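Local coordinates for protein mandalate racemase/muconate lactonizing enzyme (Unidentified, PDB 4E4U) that probably catalyses a metal-dependent reaction begun by removing a proton next to a substrate carboxylate, as in the enolase superfamily, though its own substrate is unassigned, at residues C101-I104 with I105-A109; D373-K376 with R377-Y381. One frame throughout, in Å; residues are numbered along the deposited sequence.

Contact 1: residues C101-I104 with I105-A109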
loop_
_atom_site.group_PDB
_atom_site.type_symbol
_atom_site.label_atom_id
_atom_site.label_comp_id
_atom_site.label_asym_id
_atom_site.label_seq_id
_atom_site.Cartn_x
_atom_site.Cartn_y
_atom_site.Cartn_z
ATOM N N CYS A 101 28.093 28.058 18.147
ATOM C CA CYS A 101 28.065 29.017 17.044
ATOM C C CYS A 101 26.823 29.904 17.112
ATOM O O CYS A 101 26.927 31.114 16.931
ATOM C CB CYS A 101 28.156 28.316 15.680
ATOM S SG CYS A 101 29.783 27.609 15.333
ATOM N N TRP A 102 25.657 29.321 17.383
ATOM C CA TRP A 102 24.444 30.130 17.541
ATOM C C TRP A 102 24.551 31.119 18.701
ATOM O O TRP A 102 24.067 32.248 18.605
ATOM C CB TRP A 102 23.192 29.257 17.688
ATOM C CG TRP A 102 22.662 28.777 16.363
ATOM C CD1 TRP A 102 22.768 27.522 15.843
ATOM C CD2 TRP A 102 21.981 29.567 15.383
ATOM N NE1 TRP A 102 22.172 27.472 14.602
ATOM C CE2 TRP A 102 21.679 28.719 14.290
ATOM C CE3 TRP A 102 21.571 30.904 15.313
ATOM C CZ2 TRP A 102 20.999 29.166 13.157
ATOM C CZ3 TRP A 102 20.901 31.349 14.189
ATOM C CH2 TRP A 102 20.620 30.483 13.127
ATOM N N ASP A 103 25.169 30.690 19.797
ATOM C CA ASP A 103 25.414 31.571 20.933
ATOM C C ASP A 103 26.175 32.811 20.445
ATOM O O ASP A 103 25.810 33.947 20.771
ATOM C CB ASP A 103 26.215 30.806 21.995
ATOM C CG ASP A 103 26.161 31.451 23.370
ATOM O OD1 ASP A 103 25.221 32.223 23.672
ATOM O OD2 ASP A 103 27.074 31.164 24.173
ATOM N N ILE A 104 27.224 32.588 19.656
ATOM C CA ILE A 104 28.002 33.672 19.052
ATOM C C ILE A 104 27.199 34.522 18.056
ATOM O O ILE A 104 27.263 35.751 18.093
ATOM C CB ILE A 104 29.286 33.105 18.403
ATOM C CG1 ILE A 104 30.256 32.664 19.498
ATOM C CG2 ILE A 104 29.939 34.121 17.471
ATOM C CD1 ILE A 104 31.305 31.703 19.016
ATOM N N ILE A 105 26.430 33.871 17.189
ATOM C CA ILE A 105 25.583 34.581 16.233
ATOM C C ILE A 105 24.633 35.535 16.971
ATOM O O ILE A 105 24.508 36.708 16.604
ATOM C CB ILE A 105 24.766 33.588 15.355
ATOM C CG1 ILE A 105 25.686 32.733 14.472
ATOM C CG2 ILE A 105 23.740 34.324 14.501
ATOM C CD1 ILE A 105 24.943 31.608 13.750
ATOM N N GLY A 106 23.982 35.031 18.017
ATOM C CA GLY A 106 23.062 35.840 18.798
ATOM C C GLY A 106 23.760 36.986 19.515
ATOM O O GLY A 106 23.258 38.116 19.555
ATOM N N LYS A 107 24.931 36.711 20.081
ATOM C CA LYS A 107 25.668 37.774 20.758
ATOM C C LYS A 107 26.083 38.863 19.774
ATOM O O LYS A 107 26.002 40.053 20.084
ATOM C CB LYS A 107 26.886 37.211 21.487
ATOM C CG LYS A 107 26.532 36.429 22.748
ATOM C CD LYS A 107 27.786 35.942 23.461
ATOM C CE LYS A 107 27.427 34.987 24.584
ATOM N NZ LYS A 107 28.644 34.523 25.308
ATOM N N ALA A 108 26.513 38.464 18.581
ATOM C CA ALA A 108 26.930 39.436 17.570
ATOM C C ALA A 108 25.749 40.300 17.131
ATOM O O ALA A 108 25.895 41.502 16.899
ATOM C CB ALA A 108 27.563 38.731 16.374
ATOM N N ALA A 109 24.573 39.683 17.031
ATOM C CA ALA A 109 23.353 40.383 16.625
ATOM C C ALA A 109 22.668 41.099 17.794
ATOM O O ALA A 109 21.730 41.871 17.588
ATOM C CB ALA A 109 22.387 39.407 15.956
HETATM O O HOH W 1 27.751 32.156 26.566
#
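From Cys101 to Ala108 the backbone is regular alpha-helix, each amide bonding four residues back: Ile105 N to Cys101 O, Gly106 N to Trp102 O, Lys107 N to Asp103 O and Ala108 N to Ile104 O. Trp102 and Ile105, three residues apart, meet through a CH-pi contact. The CD1 methyl of Ile105 lies over one face of the indole, 4.0 Å from the centroid of the Trp102 six-membered ring and 20° off its normal. CG1 of Ile105 lies anti to its own carbonyl carbon (chi1 -64°) and chi2 is extended, which carries CD1 back toward the ring, CE3 of Trp102 being 3.8 Å away. This is the last part of helix 88-109 in the N-terminal alpha+beta capping domain of the enolase superfamily, and Leu116 of a second subunit packs on both side chains. On another side of the helix, Asp103 and Lys107 form a long salt bridge, OD2 to NZ 3.9 Å. A water spans it, donating to Asp103 OD2 at 2.7 Å and accepting from Lys107 NZ at 2.8 Å. Stronger partners hold both ends: Asp103 takes the amides of Leu366 and Val37, and Lys107 NZ reaches the carbonyl of Glu35.

Contact 2: residues D373-K376 with R377-Y381; sequences DVVK and RHTPY
Arg377 starts with CG anti to its carbonyl carbon (chi1 -64°) and bends at chi3 (-55°), which folds its guanidinium back along the preceding turn until CA of Val374 lies over one of its faces, toward the rim. NH2 of Arg377 then lies 3.5 Å from CG2 of Val374, and the aliphatic part of the arginine also packs on the backbone, CG touching Asp373 O. The carboxylate of Asp373 stays apart from the guanidinium; Arg377 NH2 makes instead a long, weak ion pair with Glu345. His378 repeats the same first torsion (chi1 -64°), laying its imidazole beside Val374, the two side chains pointing the same way. CD2 of His378 presents the ring edge to Val374 O at 3.0 Å, nearly in the ring plane, and meets CG1 of Val374 at 3.8 Å.

The helix unwinds here. Arg377 N still bonds Asp373 O at 3.3 Å, but His378 N is shared: its bond to Val374 O is weak, and the one to Val375 O, three residues back, is 3.0 Å, as in a 3-10 turn. A water bridges Lys376 O and Thr379 OG1, donating to Lys376 O at 2.9 Å and hydrogen-bonding to Thr379 OG1 at 2.8 Å.

Val374 packs on Phe342 and Glu345 of helix 341-345, and Phe342 meets the His378 ring edge-to-face. Val375 lies on His9 and Val11 of strand 3-12, to whose end, Ala12, the His378 backbone is hydrogen-bonded.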
loop_
_atom_site.group_PDB
_atom_site.type_symbol
_atom_site.label_atom_id
_atom_site.label_comp_id
_atom_site.label_asym_id
_atom_site.label_seq_id
_atom_site.Cartn_x
_atom_site.Cartn_y
_atom_site.Cartn_z
ATOM N N ASP A 373 34.889 28.978 37.555
ATOM C CA ASP A 373 35.466 28.582 38.830
ATOM C C ASP A 373 34.809 27.293 39.333
ATOM O O ASP A 373 35.486 26.394 39.830
ATOM C CB ASP A 373 35.346 29.712 39.848
ATOM C CG ASP A 373 36.163 30.933 39.461
ATOM O OD1 ASP A 373 37.296 30.765 38.958
ATOM O OD2 ASP A 373 35.674 32.061 39.658
ATOM N N VAL A 374 33.494 27.191 39.170
ATOM C CA VAL A 374 32.778 25.973 39.539
ATOM C C VAL A 374 33.172 24.819 38.620
ATOM O O VAL A 374 33.439 23.707 39.087
ATOM C CB VAL A 374 31.250 26.189 39.521
ATOM C CG1 VAL A 374 30.511 24.878 39.772
ATOM C CG2 VAL A 374 30.857 27.248 40.550
ATOM N N VAL A 375 33.219 25.084 37.316
ATOM C CA VAL A 375 33.651 24.083 36.345
ATOM C C VAL A 375 35.020 23.508 36.711
ATOM O O VAL A 375 35.198 22.288 36.735
ATOM C CB VAL A 375 33.683 24.662 34.915
ATOM C CG1 VAL A 375 34.375 23.702 33.954
ATOM C CG2 VAL A 375 32.272 24.963 34.439
ATOM N N LYS A 376 35.978 24.381 37.013
ATOM C CA LYS A 376 37.327 23.925 37.346
ATOM C C LYS A 376 37.355 23.019 38.579
ATOM O O LYS A 376 38.121 22.057 38.630
ATOM C CB LYS A 376 38.278 25.109 37.537
ATOM C CG LYS A 376 38.546 25.901 36.264
ATOM C CD LYS A 376 39.395 27.135 36.543
ATOM C CE LYS A 376 39.267 28.152 35.416
ATOM N NZ LYS A 376 40.410 29.110 35.400
ATOM N N ARG A 377 36.510 23.319 39.562
ATOM C CA ARG A 377 36.463 22.528 40.788
ATOM C C ARG A 377 35.818 21.157 40.581
ATOM O O ARG A 377 35.969 20.269 41.420
ATOM C CB ARG A 377 35.726 23.285 41.903
ATOM C CG ARG A 377 36.404 24.571 42.355
ATOM C CD ARG A 377 35.922 25.003 43.738
ATOM N NE ARG A 377 34.467 25.137 43.808
ATOM C CZ ARG A 377 33.801 26.233 43.452
ATOM N NH1 ARG A 377 34.456 27.286 42.986
ATOM N NH2 ARG A 377 32.479 26.276 43.552
ATOM N N HIS A 378 35.101 20.982 39.471
ATOM C CA HIS A 378 34.404 19.724 39.215
ATOM C C HIS A 378 34.929 19.008 37.974
ATOM O O HIS A 378 34.231 18.201 37.362
ATOM C CB HIS A 378 32.889 19.957 39.149
ATOM C CG HIS A 378 32.311 20.435 40.443
ATOM N ND1 HIS A 378 31.791 19.579 41.392
ATOM C CD2 HIS A 378 32.211 21.682 40.969
ATOM C CE1 HIS A 378 31.379 20.280 42.434
ATOM N NE2 HIS A 378 31.626 21.553 42.207
ATOM N N THR A 379 36.172 19.315 37.623
ATOM C CA THR A 379 36.899 18.594 36.591
ATOM C C THR A 379 38.216 18.155 37.226
ATOM O O THR A 379 38.771 18.878 38.053
ATOM C CB THR A 379 37.173 19.485 35.357
ATOM O OG1 THR A 379 37.929 20.633 35.748
ATOM C CG2 THR A 379 35.873 19.948 34.722
ATOM N N PRO A 380 38.727 16.970 36.852
ATOM C CA PRO A 380 38.182 16.061 35.841
ATOM C C PRO A 380 37.206 15.033 36.409
ATOM O O PRO A 380 37.165 14.809 37.619
ATOM C CB PRO A 380 39.434 15.340 35.336
ATOM C CG PRO A 380 40.293 15.244 36.556
ATOM C CD PRO A 380 40.031 16.500 37.357
ATOM N N TYR A 381 36.418 14.426 35.528
ATOM C CA TYR A 381 35.610 13.269 35.886
ATOM C C TYR A 381 36.532 12.052 35.959
ATOM O O TYR A 381 37.327 11.817 35.050
ATOM C CB TYR A 381 34.515 13.058 34.837
ATOM C CG TYR A 381 33.725 11.776 34.985
ATOM C CD1 TYR A 381 32.791 11.624 36.003
ATOM C CD2 TYR A 381 33.896 10.725 34.092
ATOM C CE1 TYR A 381 32.063 10.460 36.134
ATOM C CE2 TYR A 381 33.168 9.551 34.215
ATOM C CZ TYR A 381 32.251 9.428 35.235
ATOM O OH TYR A 381 31.527 8.268 35.371
HETATM O O HOH W 2 40.399 21.478 36.882
#

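In the fold
Both contacts are local and successive in the chain, their centres 26 Å apart and nearest atoms about 13 Å apart. Contact 1 is largely buried, within helix 88-109 and at a subunit interface; contact 2 is partly buried, with exposed charged residues, and no other chain of the assembly touches it. They share no helix, but both abut the N-terminal three-stranded antiparallel sheet: contact 1 through strands 22-30 and 35-40, contact 2 through strand 3-12. In contact 1, regular helical bonding accompanies an aromatic contact and a water-bridged ion pair secured by backbone groups elsewhere. In contact 2, the helix ends in weaker, divided bonds, and the arginine's guanidinium lies against a valine.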